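Local coordinates for protein cyclic GMP-AMP synthase-like receptor (PDB 7LT2) that senses double-stranded RNA and, in innate immune defence, synthesises the cyclic dinucleotide 2',3'-cGAMP from ATP and GTP, at residues L76-N88 with L98-P110. Numbering follows the deposited sequence.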
loop_
_atom_site.group_PDB
_atom_site.type_symbol
_atom_site.label_atom_id
_atom_site.label_comp_id
_atom_site.label_asym_id
_atom_site.label_seq_id
_atom_site.Cartn_x
_atom_site.Cartn_y
_atom_site.Cartn_z
ATOM N N LEU A 76 7.506 -6.361 -9.413
ATOM C CA LEU A 76 6.800 -7.590 -9.777
ATOM C C LEU A 76 7.692 -8.459 -10.662
ATOM O O LEU A 76 7.996 -8.099 -11.807
ATOM C CB LEU A 76 5.478 -7.270 -10.471
ATOM C CG LEU A 76 4.530 -6.331 -9.707
ATOM C CD1 LEU A 76 3.148 -6.350 -10.332
ATOM C CD2 LEU A 76 4.440 -6.686 -8.231
ATOM N N LEU A 77 8.107 -9.602 -10.123
ATOM C CA LEU A 77 8.890 -10.604 -10.829
ATOM C C LEU A 77 7.956 -11.709 -11.306
ATOM O O LEU A 77 6.966 -12.026 -10.647
ATOM C CB LEU A 77 9.968 -11.181 -9.907
ATOM C CG LEU A 77 10.711 -10.148 -9.057
ATOM C CD1 LEU A 77 11.522 -10.817 -7.962
ATOM C CD2 LEU A 77 11.602 -9.292 -9.946
ATOM N N HIS A 78 8.265 -12.296 -12.460
ATOM C CA HIS A 78 7.392 -13.310 -13.040
ATOM C C HIS A 78 8.187 -14.571 -13.323
ATOM O O HIS A 78 9.161 -14.535 -14.084
ATOM C CB HIS A 78 6.719 -12.819 -14.324
ATOM C CG HIS A 78 5.851 -13.855 -14.965
ATOM N ND1 HIS A 78 4.691 -14.318 -14.381
ATOM C CD2 HIS A 78 5.990 -14.543 -16.122
ATOM C CE1 HIS A 78 4.145 -15.236 -15.160
ATOM N NE2 HIS A 78 4.915 -15.393 -16.221
ATOM N N ILE A 79 7.776 -15.667 -12.700
ATOM C CA ILE A 79 8.363 -16.983 -12.973
ATOM C C ILE A 79 7.778 -17.516 -14.272
ATOM O O ILE A 79 6.546 -17.600 -14.397
ATOM C CB ILE A 79 8.080 -17.935 -11.817
ATOM C CG1 ILE A 79 8.710 -17.413 -10.521
ATOM C CG2 ILE A 79 8.582 -19.346 -12.152
ATOM C CD1 ILE A 79 8.272 -18.158 -9.289
ATOM N N PRO A 80 8.603 -17.884 -15.253
ATOM C CA PRO A 80 8.075 -18.451 -16.499
ATOM C C PRO A 80 7.141 -19.623 -16.226
ATOM O O PRO A 80 7.460 -20.528 -15.450
ATOM C CB PRO A 80 9.342 -18.892 -17.243
ATOM C CG PRO A 80 10.394 -17.947 -16.739
ATOM C CD PRO A 80 10.070 -17.742 -15.285
ATOM N N ILE A 81 5.964 -19.593 -16.862
ATOM C CA ILE A 81 4.953 -20.610 -16.591
ATOM C C ILE A 81 5.433 -21.996 -16.993
ATOM O O ILE A 81 4.913 -22.994 -16.489
ATOM C CB ILE A 81 3.623 -20.273 -17.295
ATOM C CG1 ILE A 81 3.739 -20.493 -18.802
ATOM C CG2 ILE A 81 3.208 -18.837 -17.001
ATOM C CD1 ILE A 81 2.440 -20.255 -19.550
ATOM N N TYR A 82 6.425 -22.083 -17.886
ATOM C CA TYR A 82 6.952 -23.386 -18.275
ATOM C C TYR A 82 7.527 -24.133 -17.078
ATOM O O TYR A 82 7.496 -25.369 -17.044
ATOM C CB TYR A 82 8.010 -23.216 -19.370
ATOM C CG TYR A 82 8.355 -24.486 -20.127
ATOM C CD1 TYR A 82 9.390 -25.309 -19.706
ATOM C CD2 TYR A 82 7.655 -24.846 -21.275
ATOM C CE1 TYR A 82 9.711 -26.468 -20.398
ATOM C CE2 TYR A 82 7.970 -25.999 -21.974
ATOM C CZ TYR A 82 8.998 -26.805 -21.532
ATOM O OH TYR A 82 9.318 -27.957 -22.224
ATOM N N ALA A 83 8.042 -23.404 -16.083
ATOM C CA ALA A 83 8.545 -24.009 -14.854
ATOM C C ALA A 83 7.435 -24.537 -13.961
ATOM O O ALA A 83 7.735 -25.116 -12.910
ATOM C CB ALA A 83 9.395 -23.003 -14.077
ATOM N N GLN A 84 6.179 -24.330 -14.347
ATOM C CA GLN A 84 4.979 -24.828 -13.686
ATOM C C GLN A 84 4.889 -24.385 -12.231
ATOM O O GLN A 84 4.906 -25.228 -11.325
ATOM C CB GLN A 84 4.920 -26.351 -13.780
ATOM C CG GLN A 84 4.817 -26.857 -15.210
ATOM C CD GLN A 84 4.735 -28.363 -15.282
ATOM O OE1 GLN A 84 4.329 -29.016 -14.325
ATOM N NE2 GLN A 84 5.132 -28.926 -16.419
ATOM N N PRO A 85 4.777 -23.085 -11.966
ATOM C CA PRO A 85 4.486 -22.648 -10.597
ATOM C C PRO A 85 3.061 -23.014 -10.212
ATOM O O PRO A 85 2.139 -22.930 -11.025
ATOM C CB PRO A 85 4.676 -21.128 -10.663
ATOM C CG PRO A 85 4.366 -20.784 -12.085
ATOM C CD PRO A 85 4.856 -21.950 -12.906
ATOM N N VAL A 86 2.889 -23.440 -8.963
ATOM C CA VAL A 86 1.584 -23.833 -8.445
ATOM C C VAL A 86 1.345 -23.091 -7.140
ATOM O O VAL A 86 2.138 -23.207 -6.197
ATOM C CB VAL A 86 1.466 -25.348 -8.235
ATOM C CG1 VAL A 86 0.152 -25.679 -7.536
ATOM C CG2 VAL A 86 1.550 -26.068 -9.571
ATOM N N LEU A 87 0.253 -22.340 -7.084
ATOM C CA LEU A 87 -0.115 -21.564 -5.909
ATOM C C LEU A 87 -1.168 -22.336 -5.126
ATOM O O LEU A 87 -2.188 -22.748 -5.690
ATOM C CB LEU A 87 -0.638 -20.189 -6.331
ATOM C CG LEU A 87 -0.928 -19.090 -5.308
ATOM C CD1 LEU A 87 -0.839 -17.739 -5.992
ATOM C CD2 LEU A 87 -2.301 -19.265 -4.683
ATOM N N ASN A 88 -0.922 -22.541 -3.835
ATOM C CA ASN A 88 -1.855 -23.270 -2.989
ATOM C C ASN A 88 -2.236 -22.425 -1.782
ATOM O O ASN A 88 -1.379 -21.794 -1.154
ATOM C CB ASN A 88 -1.266 -24.608 -2.534
ATOM C CG ASN A 88 -1.158 -25.612 -3.672
ATOM O OD1 ASN A 88 -2.103 -25.805 -4.438
ATOM N ND2 ASN A 88 0.001 -26.252 -3.792
ATOM N N LEU A 98 3.809 -21.288 -2.640
ATOM C CA LEU A 98 4.098 -21.295 -4.069
ATOM C C LEU A 98 5.239 -22.267 -4.316
ATOM O O LEU A 98 6.339 -22.077 -3.793
ATOM C CB LEU A 98 4.455 -19.888 -4.564
ATOM C CG LEU A 98 4.404 -19.556 -6.065
ATOM C CD1 LEU A 98 5.561 -20.172 -6.834
ATOM C CD2 LEU A 98 3.078 -19.972 -6.685
ATOM N N LYS A 99 4.984 -23.302 -5.109
ATOM C CA LYS A 99 6.017 -24.266 -5.447
ATOM C C LYS A 99 6.119 -24.393 -6.959
ATOM O O LYS A 99 5.184 -24.080 -7.700
ATOM C CB LYS A 99 5.750 -25.641 -4.805
ATOM C CG LYS A 99 4.430 -26.284 -5.186
ATOM C CD LYS A 99 4.352 -27.706 -4.638
ATOM C CE LYS A 99 2.926 -28.235 -4.641
ATOM N NZ LYS A 99 2.341 -28.306 -6.009
ATOM N N LEU A 100 7.284 -24.831 -7.414
ATOM C CA LEU A 100 7.544 -25.032 -8.832
ATOM C C LEU A 100 7.626 -26.528 -9.098
ATOM O O LEU A 100 8.371 -27.240 -8.417
ATOM C CB LEU A 100 8.840 -24.340 -9.269
ATOM C CG LEU A 100 8.912 -22.809 -9.349
ATOM C CD1 LEU A 100 8.867 -22.155 -7.972
ATOM C CD2 LEU A 100 10.166 -22.379 -10.098
ATOM N N ASN A 101 6.858 -27.001 -10.079
ATOM C CA ASN A 101 6.824 -28.426 -10.394
ATOM C C ASN A 101 7.729 -28.826 -11.554
ATOM O O ASN A 101 7.879 -30.028 -11.807
ATOM C CB ASN A 101 5.388 -28.870 -10.706
ATOM C CG ASN A 101 4.537 -29.027 -9.456
ATOM O OD1 ASN A 101 5.055 -29.209 -8.355
ATOM N ND2 ASN A 101 3.222 -28.967 -9.627
ATOM N N ASN A 102 8.341 -27.870 -12.260
ATOM C CA ASN A 102 9.105 -28.204 -13.462
ATOM C C ASN A 102 10.252 -27.214 -13.674
ATOM O O ASN A 102 10.539 -26.808 -14.803
ATOM C CB ASN A 102 8.199 -28.241 -14.698
ATOM C CG ASN A 102 8.881 -28.867 -15.914
ATOM O OD1 ASN A 102 9.589 -29.862 -15.797
ATOM N ND2 ASN A 102 8.678 -28.265 -17.083
ATOM N N LEU A 103 10.935 -26.827 -12.595
ATOM C CA LEU A 103 12.073 -25.925 -12.764
ATOM C C LEU A 103 13.173 -26.571 -13.600
ATOM O O LEU A 103 13.790 -25.907 -14.438
ATOM C CB LEU A 103 12.631 -25.483 -11.408
ATOM C CG LEU A 103 13.819 -24.520 -11.536
ATOM C CD1 LEU A 103 13.448 -23.323 -12.393
ATOM C CD2 LEU A 103 14.333 -24.063 -10.171
ATOM N N ASP A 104 13.434 -27.863 -13.383
ATOM C CA ASP A 104 14.483 -28.534 -14.147
ATOM C C ASP A 104 14.196 -28.490 -15.642
ATOM O O ASP A 104 15.103 -28.256 -16.446
ATOM C CB ASP A 104 14.636 -29.978 -13.682
ATOM C CG ASP A 104 15.278 -30.087 -12.315
ATOM O OD1 ASP A 104 15.692 -29.048 -11.761
ATOM O OD2 ASP A 104 15.370 -31.219 -11.799
ATOM N N GLY A 105 12.947 -28.733 -16.036
ATOM C CA GLY A 105 12.607 -28.669 -17.447
ATOM C C GLY A 105 12.792 -27.286 -18.032
ATOM O O GLY A 105 13.179 -27.148 -19.194
ATOM N N TRP A 106 12.523 -26.245 -17.238
ATOM C CA TRP A 106 12.786 -24.886 -17.693
ATOM C C TRP A 106 14.283 -24.637 -17.843
ATOM O O TRP A 106 14.715 -23.985 -18.799
ATOM C CB TRP A 106 12.155 -23.883 -16.722
ATOM C CG TRP A 106 12.504 -22.455 -17.014
ATOM C CD1 TRP A 106 13.188 -21.594 -16.204
ATOM C CD2 TRP A 106 12.201 -21.726 -18.210
ATOM N NE1 TRP A 106 13.319 -20.373 -16.818
ATOM C CE2 TRP A 106 12.725 -20.429 -18.052
ATOM C CE3 TRP A 106 11.529 -22.043 -19.394
ATOM C CZ2 TRP A 106 12.600 -19.447 -19.035
ATOM C CZ3 TRP A 106 11.407 -21.068 -20.370
ATOM C CH2 TRP A 106 11.936 -19.784 -20.181
ATOM N N LEU A 107 15.091 -25.145 -16.905
ATOM C CA LEU A 107 16.534 -24.945 -17.000
ATOM C C LEU A 107 17.108 -25.603 -18.248
ATOM O O LEU A 107 18.122 -25.136 -18.781
ATOM C CB LEU A 107 17.224 -25.474 -15.741
ATOM C CG LEU A 107 16.799 -24.818 -14.422
ATOM C CD1 LEU A 107 17.518 -25.460 -13.238
ATOM C CD2 LEU A 107 17.043 -23.317 -14.460
ATOM N N ARG A 108 16.474 -26.669 -18.737
ATOM C CA ARG A 108 16.940 -27.346 -19.942
ATOM C C ARG A 108 16.519 -26.634 -21.220
ATOM O O ARG A 108 16.916 -27.067 -22.308
ATOM C CB ARG A 108 16.438 -28.793 -19.960
ATOM C CG ARG A 108 17.152 -29.683 -18.955
ATOM C CD ARG A 108 16.746 -31.138 -19.095
ATOM N NE ARG A 108 15.395 -31.387 -18.607
ATOM C CZ ARG A 108 15.112 -31.974 -17.453
ATOM N NH1 ARG A 108 16.065 -32.408 -16.642
ATOM N NH2 ARG A 108 13.838 -32.136 -17.104
ATOM N N GLN A 109 15.733 -25.570 -21.110
ATOM C CA GLN A 109 15.375 -24.746 -22.251
ATOM C C GLN A 109 16.444 -23.684 -22.487
ATOM O O GLN A 109 17.175 -23.310 -21.564
ATOM C CB GLN A 109 14.022 -24.084 -22.012
ATOM C CG GLN A 109 12.859 -25.056 -22.009
ATOM C CD GLN A 109 12.627 -25.684 -23.370
ATOM O OE1 GLN A 109 13.196 -26.725 -23.692
ATOM N NE2 GLN A 109 11.786 -25.052 -24.177
ATOM N N PRO A 110 16.563 -23.186 -23.724
ATOM C CA PRO A 110 17.562 -22.132 -23.986
ATOM C C PRO A 110 17.381 -20.902 -23.118
ATOM O O PRO A 110 18.364 -20.384 -22.572
ATOM C CB PRO A 110 17.349 -21.814 -25.474
ATOM C CG PRO A 110 16.727 -23.039 -26.044
ATOM C CD PRO A 110 15.869 -23.615 -24.952
HETATM O O HOH W 1 9.828 -29.769 -19.488
HETATM O O HOH W 2 2.332 -28.620 -12.443
#
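The antiparallel hairpin of strands 85-89 and 95-100 in the nucleotidyltransferase domain brings Val86 against Lys99, and the pairing runs on beyond the strands. Val86 N donates to Lys99 O (2.7 Å), and Lys99 N donates back to Val86 O, which defines a hydrogen-bonded pair. Next, Asn101 N reaches Gln84 O and Asn102 N reaches Ala83 O, both at 2.9 Å. For Asn102, the N-cap of helix 103-107, chi1 (-168°) swings the amide toward 81-83, and the amide is turned so that ND2 donates to Tyr82 O (3.1 Å), close to the amide plane. Trp106 receives Pro80 over one face: Pro80 CB lies 3.8 Å from the six-membered ring centroid, 15° off its normal, a CH-pi contact. Tyr82 CB meets Trp106 CE3 at 3.7 Å. The Gln109 amide lies nearly parallel to the Tyr82 ring (13°) but offset, with NE2 over one face and CG 3.8 Å from Tyr82 CE1. On the sheet face carrying Pro85, Leu87, Leu98 and Leu100, Ile79 CD1 and Leu98 CD1 approach tip to tip at 4.2 Å. Backbone pairing therefore fixes the strand register, whereas the Asn102 amide and the indole hold helix 103-107 against Pro80 and the 3-10 turn 81-83.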